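Local coordinates for protein killer cell lectin-like receptor 3 (Mus musculus, PDB 3C8J) that acts as a disulfide-linked homodimeric receptor on natural killer cells that recognises class I MHC molecules through a C-type lectin-like domain, at residues A106-Y111 with Y190-G195; P114-E119 with K125-H130. The protein carries 4 engineered substitutions. All coordinates share one frame; numbering follows the deposited sequence.

Interaction 1. Residues A106-Y111 with Y190-G195; sequences ANCQHY and YYCICG
The backbones of segments 106-111 and 190-195 draw together at Cys-108 and Cys-194, whose CA atoms lie 5.6 Å apart. Helical segment 106-110 runs in roughly the same direction as strand 190-195, their axes inclined by 37° and 8.6 Å apart at closest approach. Both cysteines turn their CB atoms to the partner segment, and the SG atoms of Cys-108 and Cys-194 are joined at 2.0 Å. Each sulfur lies opposite its own carbonyl carbon and beside its own backbone N, and the C-S-S-C torsion is -93°, in the left-handed sense. Two residues earlier on the same face of the strand, the SG of Cys-192 approaches the SG of Cys-108 to 3.8 Å, a nonbonded contact; Cys-192 is bridged to Cys-104, one turn earlier in the helix. The pair of bridges staples helix to strand twice, and the sulfurs form a small buried cluster. A disulfide from the first helix to the last strand is a hallmark of the C-type lectin-like fold, and this domain has two. Ile-193 sends its CB to the other side of the strand, and its side chain touches Phe-94, while Cys-194 also rests on Tyr-93 and Ile-95 of strand 90-96. Strand 190-197 lies between strand 90-96, antiparallel to it, and strand 136-143, parallel to it, with helix 101-110 pinned against the sheet.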
loop_
_atom_site.group_PDB
_atom_site.type_symbol
_atom_site.label_atom_id
_atom_site.label_comp_id
_atom_site.label_asym_id
_atom_site.label_seq_id
_atom_site.Cartn_x
_atom_site.Cartn_y
_atom_site.Cartn_z
ATOM N N ALA A 106 2.686 -21.569 -10.050
ATOM C CA ALA A 106 4.109 -21.873 -10.163
ATOM C C ALA A 106 4.961 -20.610 -10.001
ATOM O O ALA A 106 5.827 -20.569 -9.126
ATOM C CB ALA A 106 4.407 -22.562 -11.474
ATOM N N ASN A 107 4.694 -19.585 -10.818
ATOM C CA ASN A 107 5.495 -18.363 -10.805
ATOM C C ASN A 107 5.518 -17.729 -9.447
ATOM O O ASN A 107 6.571 -17.327 -8.967
ATOM C CB ASN A 107 4.978 -17.332 -11.807
ATOM C CG ASN A 107 5.380 -17.641 -13.239
ATOM O OD1 ASN A 107 5.716 -18.781 -13.590
ATOM N ND2 ASN A 107 5.333 -16.614 -14.086
ATOM N N CYS A 108 4.341 -17.634 -8.835
ATOM C CA CYS A 108 4.193 -17.035 -7.519
ATOM C C CYS A 108 5.068 -17.762 -6.488
ATOM O O CYS A 108 5.728 -17.104 -5.684
ATOM C CB CYS A 108 2.726 -17.038 -7.086
ATOM S SG CYS A 108 1.603 -15.801 -7.844
ATOM N N GLN A 109 5.077 -19.097 -6.515
ATOM C CA GLN A 109 5.930 -19.882 -5.608
ATOM C C GLN A 109 7.387 -19.492 -5.775
ATOM O O GLN A 109 8.090 -19.297 -4.789
ATOM C CB GLN A 109 5.799 -21.405 -5.828
ATOM C CG GLN A 109 4.989 -22.151 -4.760
ATOM C CD GLN A 109 5.418 -21.821 -3.321
ATOM O OE1 GLN A 109 4.742 -21.053 -2.624
ATOM N NE2 GLN A 109 6.544 -22.389 -2.882
ATOM N N HIS A 110 7.823 -19.373 -7.025
ATOM C CA HIS A 110 9.190 -19.029 -7.349
ATOM C C HIS A 110 9.674 -17.728 -6.692
ATOM O O HIS A 110 10.862 -17.555 -6.478
ATOM C CB HIS A 110 9.360 -18.958 -8.857
ATOM C CG HIS A 110 10.765 -18.686 -9.287
ATOM N ND1 HIS A 110 11.180 -17.449 -9.732
ATOM C CD2 HIS A 110 11.858 -19.483 -9.313
ATOM C CE1 HIS A 110 12.464 -17.501 -10.037
ATOM N NE2 HIS A 110 12.899 -18.724 -9.790
ATOM N N TYR A 111 8.766 -16.820 -6.366
ATOM C CA TYR A 111 9.158 -15.619 -5.624
ATOM C C TYR A 111 8.828 -15.730 -4.143
ATOM O O TYR A 111 8.961 -14.758 -3.408
ATOM C CB TYR A 111 8.499 -14.369 -6.213
ATOM C CG TYR A 111 8.868 -14.174 -7.642
ATOM C CD1 TYR A 111 7.918 -14.318 -8.641
ATOM C CD2 TYR A 111 10.179 -13.888 -8.005
ATOM C CE1 TYR A 111 8.256 -14.162 -9.983
ATOM C CE2 TYR A 111 10.531 -13.734 -9.329
ATOM C CZ TYR A 111 9.559 -13.876 -10.318
ATOM O OH TYR A 111 9.893 -13.720 -11.644
ATOM N N TYR A 190 -3.931 -16.227 -18.768
ATOM C CA TYR A 190 -4.261 -14.937 -18.189
ATOM C C TYR A 190 -3.084 -14.375 -17.400
ATOM O O TYR A 190 -2.076 -15.050 -17.158
ATOM C CB TYR A 190 -5.465 -15.050 -17.250
ATOM C CG TYR A 190 -6.801 -15.198 -17.922
ATOM C CD1 TYR A 190 -7.828 -15.901 -17.287
ATOM C CD2 TYR A 190 -7.049 -14.658 -19.194
ATOM C CE1 TYR A 190 -9.074 -16.061 -17.885
ATOM C CE2 TYR A 190 -8.304 -14.806 -19.816
ATOM C CZ TYR A 190 -9.316 -15.511 -19.143
ATOM O OH TYR A 190 -10.567 -15.706 -19.720
ATOM N N TYR A 191 -3.231 -13.134 -16.972
ATOM C CA TYR A 191 -2.298 -12.552 -16.023
ATOM C C TYR A 191 -2.450 -13.265 -14.673
ATOM O O TYR A 191 -3.205 -14.229 -14.541
ATOM C CB TYR A 191 -2.596 -11.082 -15.855
ATOM C CG TYR A 191 -2.446 -10.260 -17.096
ATOM C CD1 TYR A 191 -3.288 -9.175 -17.326
ATOM C CD2 TYR A 191 -1.445 -10.535 -18.033
ATOM C CE1 TYR A 191 -3.144 -8.378 -18.456
ATOM C CE2 TYR A 191 -1.294 -9.749 -19.177
ATOM C CZ TYR A 191 -2.146 -8.668 -19.380
ATOM O OH TYR A 191 -2.015 -7.876 -20.506
ATOM N N CYS A 192 -1.750 -12.766 -13.669
ATOM C CA CYS A 192 -1.588 -13.491 -12.441
ATOM C C CYS A 192 -1.250 -12.534 -11.301
ATOM O O CYS A 192 -0.415 -11.637 -11.474
ATOM C CB CYS A 192 -0.462 -14.486 -12.666
ATOM S SG CYS A 192 0.095 -15.353 -11.261
ATOM N N ILE A 193 -1.910 -12.720 -10.156
ATOM C CA ILE A 193 -1.647 -11.918 -8.956
ATOM C C ILE A 193 -1.138 -12.753 -7.788
ATOM O O ILE A 193 -1.799 -13.702 -7.367
ATOM C CB ILE A 193 -2.892 -11.151 -8.443
ATOM C CG1 ILE A 193 -3.616 -10.445 -9.595
ATOM C CG2 ILE A 193 -2.467 -10.142 -7.369
ATOM C CD1 ILE A 193 -4.806 -9.601 -9.171
ATOM N N CYS A 194 0.023 -12.378 -7.257
ATOM C CA CYS A 194 0.563 -13.033 -6.074
ATOM C C CYS A 194 0.337 -12.114 -4.894
ATOM O O CYS A 194 0.408 -10.906 -5.044
ATOM C CB CYS A 194 2.060 -13.296 -6.229
ATOM S SG CYS A 194 2.598 -14.053 -7.779
ATOM N N GLY A 195 0.075 -12.664 -3.716
ATOM C CA GLY A 195 -0.151 -11.825 -2.556
ATOM C C GLY A 195 0.418 -12.392 -1.273
ATOM O O GLY A 195 0.552 -13.588 -1.152
#

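Interaction 2. Residues P114-E119 with K125-H130; sequences PILKIE and KFLQRH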
loop_
_atom_site.group_PDB
_atom_site.type_symbol
_atom_site.label_atom_id
_atom_site.label_comp_id
_atom_site.label_asym_id
_atom_site.label_seq_id
_atom_site.Cartn_x
_atom_site.Cartn_y
_atom_site.Cartn_z
ATOM N N PRO A 114 2.830 -16.465 -2.545
ATOM C CA PRO A 114 1.923 -17.394 -3.233
ATOM C C PRO A 114 0.757 -16.717 -3.976
ATOM O O PRO A 114 0.447 -15.561 -3.730
ATOM C CB PRO A 114 1.422 -18.304 -2.096
ATOM C CG PRO A 114 2.334 -17.978 -0.875
ATOM C CD PRO A 114 2.694 -16.536 -1.077
ATOM N N ILE A 115 0.130 -17.459 -4.888
ATOM C CA ILE A 115 -0.991 -16.948 -5.681
ATOM C C ILE A 115 -2.061 -16.351 -4.766
ATOM O O ILE A 115 -2.306 -16.857 -3.675
ATOM C CB ILE A 115 -1.511 -18.034 -6.684
ATOM C CG1 ILE A 115 -2.582 -17.498 -7.639
ATOM C CG2 ILE A 115 -1.958 -19.327 -5.967
ATOM C CD1 ILE A 115 -3.071 -18.554 -8.663
ATOM N N LEU A 116 -2.686 -15.266 -5.205
ATOM C CA LEU A 116 -3.511 -14.438 -4.324
ATOM C C LEU A 116 -4.662 -15.115 -3.608
ATOM O O LEU A 116 -5.479 -15.810 -4.208
ATOM C CB LEU A 116 -4.032 -13.213 -5.061
ATOM C CG LEU A 116 -4.825 -12.212 -4.220
ATOM C CD1 LEU A 116 -3.964 -11.530 -3.179
ATOM C CD2 LEU A 116 -5.508 -11.214 -5.102
ATOM N N LYS A 117 -4.703 -14.879 -2.301
ATOM C CA LYS A 117 -5.890 -15.102 -1.499
ATOM C C LYS A 117 -6.512 -13.746 -1.162
ATOM O O LYS A 117 -5.825 -12.832 -0.720
ATOM C CB LYS A 117 -5.530 -15.905 -0.245
ATOM C CG LYS A 117 -6.473 -15.727 0.933
ATOM C CD LYS A 117 -6.981 -17.068 1.452
ATOM C CE LYS A 117 -7.462 -16.916 2.860
ATOM N NZ LYS A 117 -8.329 -18.041 3.237
ATOM N N ILE A 118 -7.812 -13.611 -1.404
ATOM C CA ILE A 118 -8.524 -12.363 -1.112
ATOM C C ILE A 118 -9.332 -12.564 0.160
ATOM O O ILE A 118 -10.081 -13.522 0.252
ATOM C CB ILE A 118 -9.445 -11.909 -2.273
ATOM C CG1 ILE A 118 -8.622 -11.702 -3.554
ATOM C CG2 ILE A 118 -10.123 -10.612 -1.910
ATOM C CD1 ILE A 118 -9.402 -11.159 -4.767
ATOM N N GLU A 119 -9.154 -11.666 1.131
ATOM C CA GLU A 119 -9.768 -11.812 2.453
ATOM C C GLU A 119 -11.192 -11.294 2.523
ATOM O O GLU A 119 -12.068 -11.952 3.082
ATOM C CB GLU A 119 -8.927 -11.156 3.553
ATOM C CG GLU A 119 -7.532 -11.732 3.713
ATOM C CD GLU A 119 -7.507 -13.189 4.185
ATOM O OE1 GLU A 119 -8.593 -13.796 4.428
ATOM O OE2 GLU A 119 -6.378 -13.732 4.317
ATOM N N LYS A 125 -12.288 -5.107 -4.065
ATOM C CA LYS A 125 -12.528 -3.824 -4.712
ATOM C C LYS A 125 -11.253 -3.016 -4.854
ATOM O O LYS A 125 -11.038 -2.400 -5.900
ATOM C CB LYS A 125 -13.590 -3.022 -3.971
ATOM C CG LYS A 125 -14.956 -3.693 -4.036
ATOM C CD LYS A 125 -16.097 -2.726 -3.813
ATOM C CE LYS A 125 -17.356 -3.483 -3.461
ATOM N NZ LYS A 125 -18.320 -2.592 -2.777
ATOM N N PHE A 126 -10.372 -3.041 -3.860
ATOM C CA PHE A 126 -9.126 -2.340 -4.062
ATOM C C PHE A 126 -8.395 -2.895 -5.286
ATOM O O PHE A 126 -7.884 -2.143 -6.108
ATOM C CB PHE A 126 -8.206 -2.427 -2.857
ATOM C CG PHE A 126 -6.773 -2.176 -3.211
ATOM C CD1 PHE A 126 -6.325 -0.893 -3.454
ATOM C CD2 PHE A 126 -5.883 -3.226 -3.344
ATOM C CE1 PHE A 126 -5.010 -0.649 -3.814
ATOM C CE2 PHE A 126 -4.551 -2.985 -3.699
ATOM C CZ PHE A 126 -4.121 -1.702 -3.944
ATOM N N LEU A 127 -8.324 -4.209 -5.398
ATOM C CA LEU A 127 -7.621 -4.828 -6.523
ATOM C C LEU A 127 -8.226 -4.442 -7.866
ATOM O O LEU A 127 -7.491 -4.060 -8.787
ATOM C CB LEU A 127 -7.594 -6.326 -6.366
ATOM C CG LEU A 127 -6.679 -6.760 -5.226
ATOM C CD1 LEU A 127 -6.942 -8.195 -4.873
ATOM C CD2 LEU A 127 -5.193 -6.526 -5.594
ATOM N N GLN A 128 -9.554 -4.454 -7.952
ATOM C CA GLN A 128 -10.222 -4.145 -9.206
ATOM C C GLN A 128 -10.065 -2.680 -9.625
ATOM O O GLN A 128 -9.899 -2.369 -10.820
ATOM C CB GLN A 128 -11.676 -4.542 -9.143
ATOM C CG GLN A 128 -11.870 -6.003 -8.880
ATOM C CD GLN A 128 -13.316 -6.375 -8.664
ATOM O OE1 GLN A 128 -14.038 -5.746 -7.894
ATOM N NE2 GLN A 128 -13.751 -7.411 -9.349
ATOM N N ARG A 129 -10.104 -1.773 -8.650
ATOM C CA ARG A 129 -9.781 -0.388 -8.929
ATOM C C ARG A 129 -8.325 -0.272 -9.392
ATOM O O ARG A 129 -8.001 0.582 -10.187
ATOM C CB ARG A 129 -10.002 0.476 -7.689
ATOM C CG ARG A 129 -11.452 0.755 -7.348
ATOM C CD ARG A 129 -11.563 1.705 -6.126
ATOM N NE ARG A 129 -11.862 1.021 -4.846
ATOM C CZ ARG A 129 -11.006 0.966 -3.825
ATOM N NH1 ARG A 129 -9.818 1.541 -3.919
ATOM N NH2 ARG A 129 -11.326 0.353 -2.704
ATOM N N HIS A 130 -7.444 -1.133 -8.878
ATOM C CA HIS A 130 -6.008 -0.969 -9.090
ATOM C C HIS A 130 -5.553 -1.496 -10.455
ATOM O O HIS A 130 -4.852 -0.848 -11.229
ATOM C CB HIS A 130 -5.251 -1.727 -8.018
ATOM C CG HIS A 130 -3.786 -1.770 -8.272
ATOM N ND1 HIS A 130 -2.974 -0.671 -8.082
ATOM C CD2 HIS A 130 -2.998 -2.743 -8.783
ATOM C CE1 HIS A 130 -1.736 -0.979 -8.426
ATOM N NE2 HIS A 130 -1.729 -2.230 -8.869
#
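Leu-127 reaches out from helix 121-130 to meet Leu-116 and Ile-118, two residues of the extended loop that leads into that helix. One methyl does all the touching on the helix side: CD1 of Leu-127 lies 3.4 Å from CD2 of Leu-116 and 3.9 Å from CD1 of Ile-118. Both pairs approach tip to tip, and CG1 of Ile-118 stands a little farther back, 4.1 Å from CD1 of Leu-127. The backbones remain well separated, with 9.3 Å between the CA atoms of Ile-118 and Leu-127, so the gap is bridged by side chains alone. Leu-116 spans its share by setting CG opposite the backbone N (chi1 -176°), whereas Ile-118 extends CG1 and CD1 away from its own carbonyl carbon (chi1 -59°).

Around this first shell, Tyr-92 of strand 90-96 touches both Leu-116 and Leu-127, and Phe-94 of the same strand also packs on Leu-127. Ile-118 meets Leu-124 of the helix as well as Leu-159. The loop is also held by its main chain: Leu-116 is hydrogen-bonded to Gly-139, Glu-119 to Lys-158, and the carbonyl of Ile-118 accepts a bond from Ser-157 OG. In this way the extended connection between the two helices of the C-type lectin-like domain joins the second helix to the core beside strand 90-96.

All three touching residues are buried and aliphatic. Their association is therefore dispersive and hydrophobic, without directional bonds of its own, and the orientation of loop relative to helix probably depends on the surrounding hydrogen bonds and aromatic neighbours.

Overall arrangement
Interaction 2 is nested in the chain loop that interaction 1 closes, and their centres are about 13 Å apart. Strand 190-197 joins them directly: the backbone N of Leu-116 lies 2.8 Å from the O of Ile-193, and the N of Gly-195 lies 2.9 Å from the O of Pro-114, both probable hydrogen bonds. The disulfide-bearing Cys-108 also packs on the loop, its CB 3.4 Å from the N of Ile-115. Segment 114-119 lies in the connection between helix 101-110, anchored by disulfides, and helix 121-130, which Leu-127 packs against it. Neither contact includes residues of the regions implicated in MHC class I binding.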